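Local coordinates for protein transcription elongation factor SPT6 (PDB 3PJP) that acts in transcription elongation, its tandem SH2 domain binding the phosphorylated C-terminal repeats of RNA polymerase II, and is probably a histone H3-H4 chaperone, at residues Asn140-Lys152 and Lys158-Gly170. Sequence-based numbering, arbitrary orientation.
Sequences NYENPGWFYLIFK and KLYIWNVKLTHTG
F147, L149 and F151 each exchange a reciprocal pair of backbone hydrogen bonds with V164, W162 and Y160, a clear example of how an antiparallel hairpin satisfies its inward-facing amides and carbonyls. The F147 N to V164 O bond is 2.7 Å long, and L166 N adds a seventh, reaching G145 O at 2.9 Å. Two waters add further bonds, giving F147 O and G145 O a second donor each. One donates to F147 O and to N163 OD1 (2.8 Å) while accepting from N140 ND2, linking N140 to both strands; the other joins G145 O to L166 O. N140 OD1 gathers N-H groups of E142 and N143, taking a nearly straight bond from N143 ND2 (3.0 Å) and weak ones from the backbone N of E142 and N143.

The side chains pack as two faces. K165, bent at chi2 (87°), lays its aliphatic part over one face of the W146 indole, CB standing 3.5 Å from the centroid of the six-membered ring. On the sheet face carrying F147, L149 and F151, the F151 ring turns an edge to the face of the W162 five-membered ring, planes at 76°, with CZ 3.5 Å from W162 CE2, while Y160 CB lies over one face of the F151 ring.

These are central strands of the second SH2 unit's sheet: 134-139 flanks 146-152 and 171-173 flanks 159-166. Helix 115-128 covers I150 and touches I161, whereas helix 86-105 packs against F147 and L166 on the opposite side.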
ATOM      1  N   ASN A 140      -1.614  -0.906   8.744  1.00 15.66           N
ATOM      2  CA  ASN A 140      -0.354  -1.209   9.412  1.00 15.39           C
ATOM      3  C   ASN A 140       0.434   0.087   9.523  1.00 18.15           C
ATOM      4  O   ASN A 140       1.038   0.548   8.559  1.00 17.69           O
ATOM      5  CB  ASN A 140       0.433  -2.256   8.614  1.00 19.85           C
ATOM      6  CG  ASN A 140       1.668  -2.773   9.361  1.00 17.38           C
ATOM      7  OD1 ASN A 140       2.315  -2.035  10.121  1.00 18.79           O
ATOM      8  ND2 ASN A 140       1.997  -4.042   9.147  1.00 18.43           N
ATOM      9  N   TYR A 141       0.432   0.673  10.713  1.00 19.34           N
ATOM     10  CA  TYR A 141       1.000   2.002  10.865  1.00 17.32           C
ATOM     11  C   TYR A 141       2.520   2.002  10.929  1.00 17.98           C
ATOM     12  O   TYR A 141       3.155   3.039  10.748  1.00 25.66           O
ATOM     13  CB  TYR A 141       0.394   2.716  12.076  1.00 19.80           C
ATOM     14  CG  TYR A 141      -1.076   3.038  11.911  1.00 25.04           C
ATOM     15  CD1 TYR A 141      -2.053   2.201  12.429  1.00 28.07           C
ATOM     16  CD2 TYR A 141      -1.485   4.171  11.219  1.00 34.36           C
ATOM     17  CE1 TYR A 141      -3.398   2.485  12.272  1.00 33.83           C
ATOM     18  CE2 TYR A 141      -2.827   4.466  11.054  1.00 36.21           C
ATOM     19  CZ  TYR A 141      -3.780   3.619  11.581  1.00 39.89           C
ATOM     20  OH  TYR A 141      -5.122   3.903  11.422  1.00 42.45           O
ATOM     21  N   GLU A 142       3.116   0.846  11.183  1.00 21.76           N
ATOM     22  CA  GLU A 142       4.569   0.776  11.279  1.00 26.02           C
ATOM     23  C   GLU A 142       5.233   0.371   9.970  1.00 26.45           C
ATOM     24  O   GLU A 142       6.446   0.497   9.814  1.00 26.32           O
ATOM     25  CB  GLU A 142       4.987  -0.164  12.413  1.00 28.91           C
ATOM     26  CG  GLU A 142       4.653   0.376  13.807  1.00 39.75           C
ATOM     27  CD  GLU A 142       3.174   0.269  14.134  1.00 42.59           C
ATOM     28  OE1 GLU A 142       2.662   1.106  14.911  1.00 41.00           O
ATOM     29  OE2 GLU A 142       2.528  -0.666  13.615  1.00 38.00           O
ATOM     30  N   ASN A 143       4.436  -0.117   9.027  1.00 21.69           N
ATOM     31  CA  ASN A 143       4.958  -0.509   7.732  1.00 20.28           C
ATOM     32  C   ASN A 143       4.055   0.086   6.673  1.00 20.62           C
ATOM     33  O   ASN A 143       3.148  -0.584   6.187  1.00 17.80           O
ATOM     34  CB  ASN A 143       4.992  -2.030   7.606  1.00 20.82           C
ATOM     35  CG  ASN A 143       5.787  -2.677   8.716  1.00 27.86           C
ATOM     36  OD1 ASN A 143       6.961  -2.998   8.549  1.00 28.48           O
ATOM     37  ND2 ASN A 143       5.162  -2.831   9.871  1.00 26.52           N
ATOM     38  N   PRO A 144       4.274   1.368   6.340  1.00 19.56           N
ATOM     39  CA  PRO A 144       3.343   2.092   5.472  1.00 17.12           C
ATOM     40  C   PRO A 144       3.077   1.395   4.149  1.00 20.80           C
ATOM     41  O   PRO A 144       3.997   0.992   3.434  1.00 24.56           O
ATOM     42  CB  PRO A 144       4.063   3.423   5.218  1.00 24.64           C
ATOM     43  CG  PRO A 144       4.930   3.608   6.410  1.00 28.13           C
ATOM     44  CD  PRO A 144       5.392   2.222   6.779  1.00 27.90           C
ATOM     45  N   GLY A 145       1.801   1.258   3.835  1.00 16.57           N
ATOM     46  CA  GLY A 145       1.387   0.589   2.623  1.00 14.46           C
ATOM     47  C   GLY A 145       0.888  -0.816   2.863  1.00 17.83           C
ATOM     48  O   GLY A 145       0.375  -1.434   1.947  1.00 18.09           O
ATOM     49  N   TRP A 146       1.039  -1.314   4.088  1.00 16.51           N
ATOM     50  CA  TRP A 146       0.515  -2.639   4.443  1.00 13.36           C
ATOM     51  C   TRP A 146      -0.778  -2.482   5.226  1.00 14.26           C
ATOM     52  O   TRP A 146      -1.021  -1.449   5.846  1.00 17.41           O
ATOM     53  CB  TRP A 146       1.517  -3.445   5.275  1.00 12.92           C
ATOM     54  CG  TRP A 146       2.685  -3.988   4.500  1.00 12.76           C
ATOM     55  CD1 TRP A 146       3.852  -3.345   4.216  1.00 12.49           C
ATOM     56  CD2 TRP A 146       2.796  -5.290   3.934  1.00 13.40           C
ATOM     57  NE1 TRP A 146       4.686  -4.167   3.500  1.00 15.99           N
ATOM     58  CE2 TRP A 146       4.060  -5.372   3.319  1.00 13.44           C
ATOM     59  CE3 TRP A 146       1.949  -6.400   3.889  1.00 12.62           C
ATOM     60  CZ2 TRP A 146       4.492  -6.519   2.658  1.00 15.08           C
ATOM     61  CZ3 TRP A 146       2.376  -7.534   3.220  1.00 17.33           C
ATOM     62  CH2 TRP A 146       3.635  -7.583   2.611  1.00 14.98           C
ATOM     63  N   PHE A 147      -1.594  -3.532   5.175  1.00 14.10           N
ATOM     64  CA  PHE A 147      -2.810  -3.641   5.944  1.00 13.99           C
ATOM     65  C   PHE A 147      -2.728  -4.943   6.741  1.00 15.98           C
ATOM     66  O   PHE A 147      -2.080  -5.918   6.314  1.00 13.20           O
ATOM     67  CB  PHE A 147      -4.025  -3.725   5.023  1.00 16.83           C
ATOM     68  CG  PHE A 147      -4.313  -2.452   4.289  1.00 23.94           C
ATOM     69  CD1 PHE A 147      -5.248  -1.557   4.780  1.00 22.76           C
ATOM     70  CD2 PHE A 147      -3.654  -2.156   3.114  1.00 33.71           C
ATOM     71  CE1 PHE A 147      -5.521  -0.375   4.108  1.00 23.81           C
ATOM     72  CE2 PHE A 147      -3.922  -0.976   2.433  1.00 35.11           C
ATOM     73  CZ  PHE A 147      -4.857  -0.088   2.938  1.00 22.33           C
ATOM     74  N   TYR A 148      -3.387  -4.963   7.891  1.00 13.55           N
ATOM     75  CA  TYR A 148      -3.639  -6.231   8.561  1.00 15.31           C
ATOM     76  C   TYR A 148      -4.962  -6.812   8.084  1.00 16.60           C
ATOM     77  O   TYR A 148      -5.896  -6.076   7.764  1.00 18.49           O
ATOM     78  CB  TYR A 148      -3.703  -6.068  10.077  1.00 15.66           C
ATOM     79  CG  TYR A 148      -2.480  -5.472  10.698  1.00 16.94           C
ATOM     80  CD1 TYR A 148      -1.273  -6.159  10.715  1.00 17.13           C
ATOM     81  CD2 TYR A 148      -2.536  -4.217  11.287  1.00 17.52           C
ATOM     82  CE1 TYR A 148      -0.149  -5.602  11.307  1.00 20.25           C
ATOM     83  CE2 TYR A 148      -1.425  -3.651  11.872  1.00 21.32           C
ATOM     84  CZ  TYR A 148      -0.234  -4.342  11.885  1.00 22.81           C
ATOM     85  OH  TYR A 148       0.864  -3.755  12.487  1.00 22.12           O
ATOM     86  N   LEU A 149      -5.019  -8.137   8.016  1.00 13.29           N
ATOM     87  CA  LEU A 149      -6.256  -8.871   7.822  1.00 14.72           C
ATOM     88  C   LEU A 149      -6.383  -9.766   9.045  1.00 14.80           C
ATOM     89  O   LEU A 149      -5.649 -10.737   9.183  1.00 16.48           O
ATOM     90  CB  LEU A 149      -6.178  -9.709   6.548  1.00 17.23           C
ATOM     91  CG  LEU A 149      -7.210 -10.806   6.257  1.00 19.69           C
ATOM     92  CD1 LEU A 149      -8.639 -10.391   6.584  1.00 22.97           C
ATOM     93  CD2 LEU A 149      -7.104 -11.206   4.797  1.00 23.06           C
ATOM     94  N   ILE A 150      -7.293  -9.406   9.942  1.00 12.94           N
ATOM     95  CA  ILE A 150      -7.404 -10.060  11.248  1.00 12.08           C
ATOM     96  C   ILE A 150      -8.749 -10.777  11.282  1.00 15.22           C
ATOM     97  O   ILE A 150      -9.781 -10.187  10.952  1.00 16.85           O
ATOM     98  CB  ILE A 150      -7.323  -9.036  12.385  1.00 14.11           C
ATOM     99  CG1 ILE A 150      -6.136  -8.088  12.158  1.00 20.37           C
ATOM    100  CG2 ILE A 150      -7.227  -9.739  13.749  1.00 14.99           C
ATOM    101  CD1 ILE A 150      -5.971  -7.026  13.219  1.00 23.42           C
ATOM    102  N   PHE A 151      -8.730 -12.053  11.657  1.00 13.85           N
ATOM    103  CA  PHE A 151      -9.912 -12.908  11.521  1.00 16.18           C
ATOM    104  C   PHE A 151      -9.972 -14.030  12.553  1.00 17.31           C
ATOM    105  O   PHE A 151      -8.963 -14.427  13.129  1.00 16.94           O
ATOM    106  CB  PHE A 151     -10.016 -13.492  10.096  1.00 17.87           C
ATOM    107  CG  PHE A 151      -8.859 -14.376   9.700  1.00 16.68           C
ATOM    108  CD1 PHE A 151      -8.964 -15.750   9.789  1.00 20.39           C
ATOM    109  CD2 PHE A 151      -7.679 -13.836   9.219  1.00 21.38           C
ATOM    110  CE1 PHE A 151      -7.910 -16.574   9.417  1.00 18.24           C
ATOM    111  CE2 PHE A 151      -6.618 -14.663   8.834  1.00 18.96           C
ATOM    112  CZ  PHE A 151      -6.744 -16.040   8.938  1.00 18.05           C
ATOM    113  N   LYS A 152     -11.179 -14.540  12.758  1.00 18.23           N
ATOM    114  CA  LYS A 152     -11.417 -15.630  13.687  1.00 20.14           C
ATOM    115  C   LYS A 152     -12.646 -16.378  13.192  1.00 22.04           C
ATOM    116  O   LYS A 152     -13.697 -15.772  12.954  1.00 23.20           O
ATOM    117  CB  LYS A 152     -11.645 -15.057  15.087  1.00 17.99           C
ATOM    118  CG  LYS A 152     -11.695 -16.067  16.209  1.00 23.73           C
ATOM    119  CD  LYS A 152     -11.877 -15.344  17.545  1.00 22.92           C
ATOM    120  CE  LYS A 152     -11.980 -16.316  18.716  1.00 28.01           C
ATOM    121  NZ  LYS A 152     -10.637 -16.797  19.102  1.00 29.51           N
ATOM    122  N   LYS A 158      -8.532 -20.184  16.734  1.00 25.30           N
ATOM    123  CA  LYS A 158      -7.629 -19.085  17.026  1.00 23.65           C
ATOM    124  C   LYS A 158      -7.944 -17.838  16.198  1.00 19.62           C
ATOM    125  O   LYS A 158      -8.505 -17.929  15.106  1.00 23.27           O
ATOM    126  CB  LYS A 158      -6.178 -19.514  16.781  1.00 24.15           C
ATOM    127  CG  LYS A 158      -5.604 -20.416  17.864  1.00 30.11           C
ATOM    128  CD  LYS A 158      -4.112 -20.644  17.663  1.00 37.18           C
ATOM    129  CE  LYS A 158      -3.525 -21.429  18.832  1.00 40.88           C
ATOM    130  NZ  LYS A 158      -2.072 -21.710  18.662  1.00 38.53           N
ATOM    131  N   LEU A 159      -7.590 -16.681  16.745  1.00 19.35           N
ATOM    132  CA  LEU A 159      -7.509 -15.446  15.964  1.00 21.10           C
ATOM    133  C   LEU A 159      -6.191 -15.450  15.199  1.00 18.34           C
ATOM    134  O   LEU A 159      -5.147 -15.807  15.746  1.00 20.22           O
ATOM    135  CB  LEU A 159      -7.598 -14.225  16.879  1.00 20.89           C
ATOM    136  CG  LEU A 159      -7.433 -12.841  16.238  1.00 22.52           C
ATOM    137  CD1 LEU A 159      -8.255 -11.799  16.983  1.00 22.37           C
ATOM    138  CD2 LEU A 159      -5.966 -12.426  16.167  1.00 17.04           C
ATOM    139  N   TYR A 160      -6.241 -15.061  13.928  1.00 16.93           N
ATOM    140  CA  TYR A 160      -5.048 -15.003  13.098  1.00 17.14           C
ATOM    141  C   TYR A 160      -4.882 -13.625  12.491  1.00 15.15           C
ATOM    142  O   TYR A 160      -5.849 -12.884  12.328  1.00 14.89           O
ATOM    143  CB  TYR A 160      -5.118 -16.016  11.965  1.00 17.20           C
ATOM    144  CG  TYR A 160      -5.123 -17.459  12.428  1.00 16.22           C
ATOM    145  CD1 TYR A 160      -3.935 -18.109  12.743  1.00 18.38           C
ATOM    146  CD2 TYR A 160      -6.311 -18.168  12.528  1.00 21.01           C
ATOM    147  CE1 TYR A 160      -3.935 -19.437  13.157  1.00 19.88           C
ATOM    148  CE2 TYR A 160      -6.326 -19.498  12.934  1.00 19.29           C
ATOM    149  CZ  TYR A 160      -5.131 -20.120  13.250  1.00 22.02           C
ATOM    150  OH  TYR A 160      -5.138 -21.435  13.658  1.00 23.69           O
ATOM    151  N   ILE A 161      -3.645 -13.300  12.150  1.00 15.18           N
ATOM    152  CA  ILE A 161      -3.343 -12.047  11.493  1.00 14.23           C
ATOM    153  C   ILE A 161      -2.581 -12.351  10.231  1.00 11.10           C
ATOM    154  O   ILE A 161      -1.466 -12.881  10.271  1.00 13.74           O
ATOM    155  CB  ILE A 161      -2.519 -11.093  12.400  1.00 15.99           C
ATOM    156  CG1 ILE A 161      -3.322 -10.742  13.657  1.00 18.88           C
ATOM    157  CG2 ILE A 161      -2.128  -9.827  11.632  1.00 18.59           C
ATOM    158  CD1 ILE A 161      -2.630  -9.776  14.587  1.00 23.27           C
ATOM    159  N   TRP A 162      -3.196 -12.024   9.096  1.00 16.46           N
ATOM    160  CA  TRP A 162      -2.512 -12.085   7.813  1.00 18.75           C
ATOM    161  C   TRP A 162      -2.156 -10.674   7.349  1.00 16.75           C
ATOM    162  O   TRP A 162      -2.565  -9.686   7.960  1.00 15.44           O
ATOM    163  CB  TRP A 162      -3.372 -12.794   6.772  1.00 14.13           C
ATOM    164  CG  TRP A 162      -3.453 -14.282   6.989  1.00 13.54           C
ATOM    165  CD1 TRP A 162      -2.870 -15.005   8.004  1.00 14.94           C
ATOM    166  CD2 TRP A 162      -4.193 -15.221   6.203  1.00 17.12           C
ATOM    167  NE1 TRP A 162      -3.194 -16.331   7.872  1.00 18.45           N
ATOM    168  CE2 TRP A 162      -3.999 -16.491   6.775  1.00 17.89           C
ATOM    169  CE3 TRP A 162      -4.985 -15.111   5.053  1.00 19.25           C
ATOM    170  CZ2 TRP A 162      -4.583 -17.652   6.240  1.00 17.45           C
ATOM    171  CZ3 TRP A 162      -5.559 -16.253   4.522  1.00 17.94           C
ATOM    172  CH2 TRP A 162      -5.354 -17.512   5.114  1.00 21.33           C
ATOM    173  N   ASN A 163      -1.398 -10.574   6.261  1.00 12.93           N
ATOM    174  CA  ASN A 163      -0.837  -9.288   5.864  1.00 13.55           C
ATOM    175  C   ASN A 163      -1.143  -9.023   4.403  1.00 14.60           C
ATOM    176  O   ASN A 163      -0.986  -9.907   3.573  1.00 15.99           O
ATOM    177  CB  ASN A 163       0.668  -9.278   6.092  1.00 15.01           C
ATOM    178  CG  ASN A 163       1.029  -9.444   7.563  1.00 16.02           C
ATOM    179  OD1 ASN A 163       0.958  -8.492   8.340  1.00 18.99           O
ATOM    180  ND2 ASN A 163       1.389 -10.660   7.953  1.00 17.63           N
ATOM    181  N   VAL A 164      -1.566  -7.796   4.109  1.00 10.94           N
ATOM    182  CA  VAL A 164      -1.977  -7.432   2.757  1.00 12.53           C
ATOM    183  C   VAL A 164      -1.167  -6.214   2.336  1.00 13.55           C
ATOM    184  O   VAL A 164      -1.107  -5.227   3.067  1.00 16.19           O
ATOM    185  CB  VAL A 164      -3.475  -7.080   2.707  1.00 12.18           C
ATOM    186  CG1 VAL A 164      -3.855  -6.558   1.326  1.00 14.78           C
ATOM    187  CG2 VAL A 164      -4.334  -8.295   3.048  1.00 13.94           C
ATOM    188  N   LYS A 165      -0.525  -6.279   1.165  1.00 12.97           N
ATOM    189  CA  LYS A 165       0.288  -5.155   0.685  1.00 12.03           C
ATOM    190  C   LYS A 165      -0.444  -4.408  -0.424  1.00 12.45           C
ATOM    191  O   LYS A 165      -0.911  -5.006  -1.397  1.00 15.01           O
ATOM    192  CB  LYS A 165       1.656  -5.646   0.193  1.00 13.75           C
ATOM    193  CG  LYS A 165       2.507  -4.568  -0.523  1.00 20.88           C
ATOM    194  CD  LYS A 165       3.344  -3.757   0.427  1.00 26.70           C
ATOM    195  CE  LYS A 165       4.363  -2.916  -0.352  1.00 40.09           C
ATOM    196  NZ  LYS A 165       5.205  -2.069   0.535  1.00 53.10           N
ATOM    197  N   LEU A 166      -0.558  -3.096  -0.254  1.00 12.92           N
ATOM    198  CA  LEU A 166      -1.147  -2.244  -1.287  1.00 11.90           C
ATOM    199  C   LEU A 166      -0.152  -2.127  -2.428  1.00 13.00           C
ATOM    200  O   LEU A 166       0.987  -1.718  -2.213  1.00 17.72           O
ATOM    201  CB  LEU A 166      -1.403  -0.849  -0.699  1.00 12.38           C
ATOM    202  CG  LEU A 166      -1.898   0.195  -1.702  1.00 15.85           C
ATOM    203  CD1 LEU A 166      -3.270  -0.186  -2.217  1.00 23.20           C
ATOM    204  CD2 LEU A 166      -1.927   1.604  -1.061  1.00 17.15           C
ATOM    205  N   THR A 167      -0.566  -2.495  -3.638  1.00 16.34           N
ATOM    206  CA  THR A 167       0.270  -2.251  -4.817  1.00 16.47           C
ATOM    207  C   THR A 167      -0.474  -1.370  -5.809  1.00 16.92           C
ATOM    208  O   THR A 167      -1.628  -1.009  -5.593  1.00 16.99           O
ATOM    209  CB  THR A 167       0.688  -3.548  -5.525  1.00 21.94           C
ATOM    210  OG1 THR A 167      -0.427  -4.060  -6.263  1.00 18.60           O
ATOM    211  CG2 THR A 167       1.183  -4.592  -4.510  1.00 21.56           C
ATOM    212  N   HIS A 168       0.194  -1.001  -6.895  1.00 19.40           N
ATOM    213  CA  HIS A 168      -0.463  -0.180  -7.905  1.00 20.97           C
ATOM    214  C   HIS A 168      -1.474  -0.964  -8.741  1.00 23.25           C
ATOM    215  O   HIS A 168      -2.268  -0.375  -9.469  1.00 24.31           O
ATOM    216  CB  HIS A 168       0.558   0.540  -8.801  1.00 20.79           C
ATOM    217  CG  HIS A 168       1.339  -0.366  -9.708  1.00 19.76           C
ATOM    218  ND1 HIS A 168       2.390  -1.142  -9.270  1.00 27.04           N
ATOM    219  CD2 HIS A 168       1.247  -0.582 -11.043  1.00 21.46           C
ATOM    220  CE1 HIS A 168       2.900  -1.811 -10.289  1.00 29.66           C
ATOM    221  NE2 HIS A 168       2.227  -1.484 -11.378  1.00 22.64           N
ATOM    222  N   THR A 169      -1.464  -2.290  -8.612  1.00 26.59           N
ATOM    223  CA  THR A 169      -2.390  -3.128  -9.370  1.00 28.35           C
ATOM    224  C   THR A 169      -3.462  -3.764  -8.492  1.00 23.31           C
ATOM    225  O   THR A 169      -4.440  -4.302  -9.001  1.00 23.68           O
ATOM    226  CB  THR A 169      -1.663  -4.227 -10.179  1.00 18.56           C
ATOM    227  OG1 THR A 169      -0.956  -5.105  -9.297  1.00 24.33           O
ATOM    228  CG2 THR A 169      -0.677  -3.601 -11.167  1.00 31.43           C
ATOM    229  N   GLY A 170      -3.299  -3.693  -7.173  1.00 18.02           N
ATOM    230  CA  GLY A 170      -4.294  -4.289  -6.301  1.00 17.45           C
ATOM    231  C   GLY A 170      -3.752  -4.560  -4.915  1.00 20.03           C
ATOM    232  O   GLY A 170      -2.855  -3.859  -4.443  1.00 19.88           O
TER
HETATM  233  O   HOH W   1       0.599  -5.918   7.424  1.00 15.28           O
HETATM  234  O   HOH W   2       2.315  -0.414  -0.343  1.00 22.84           O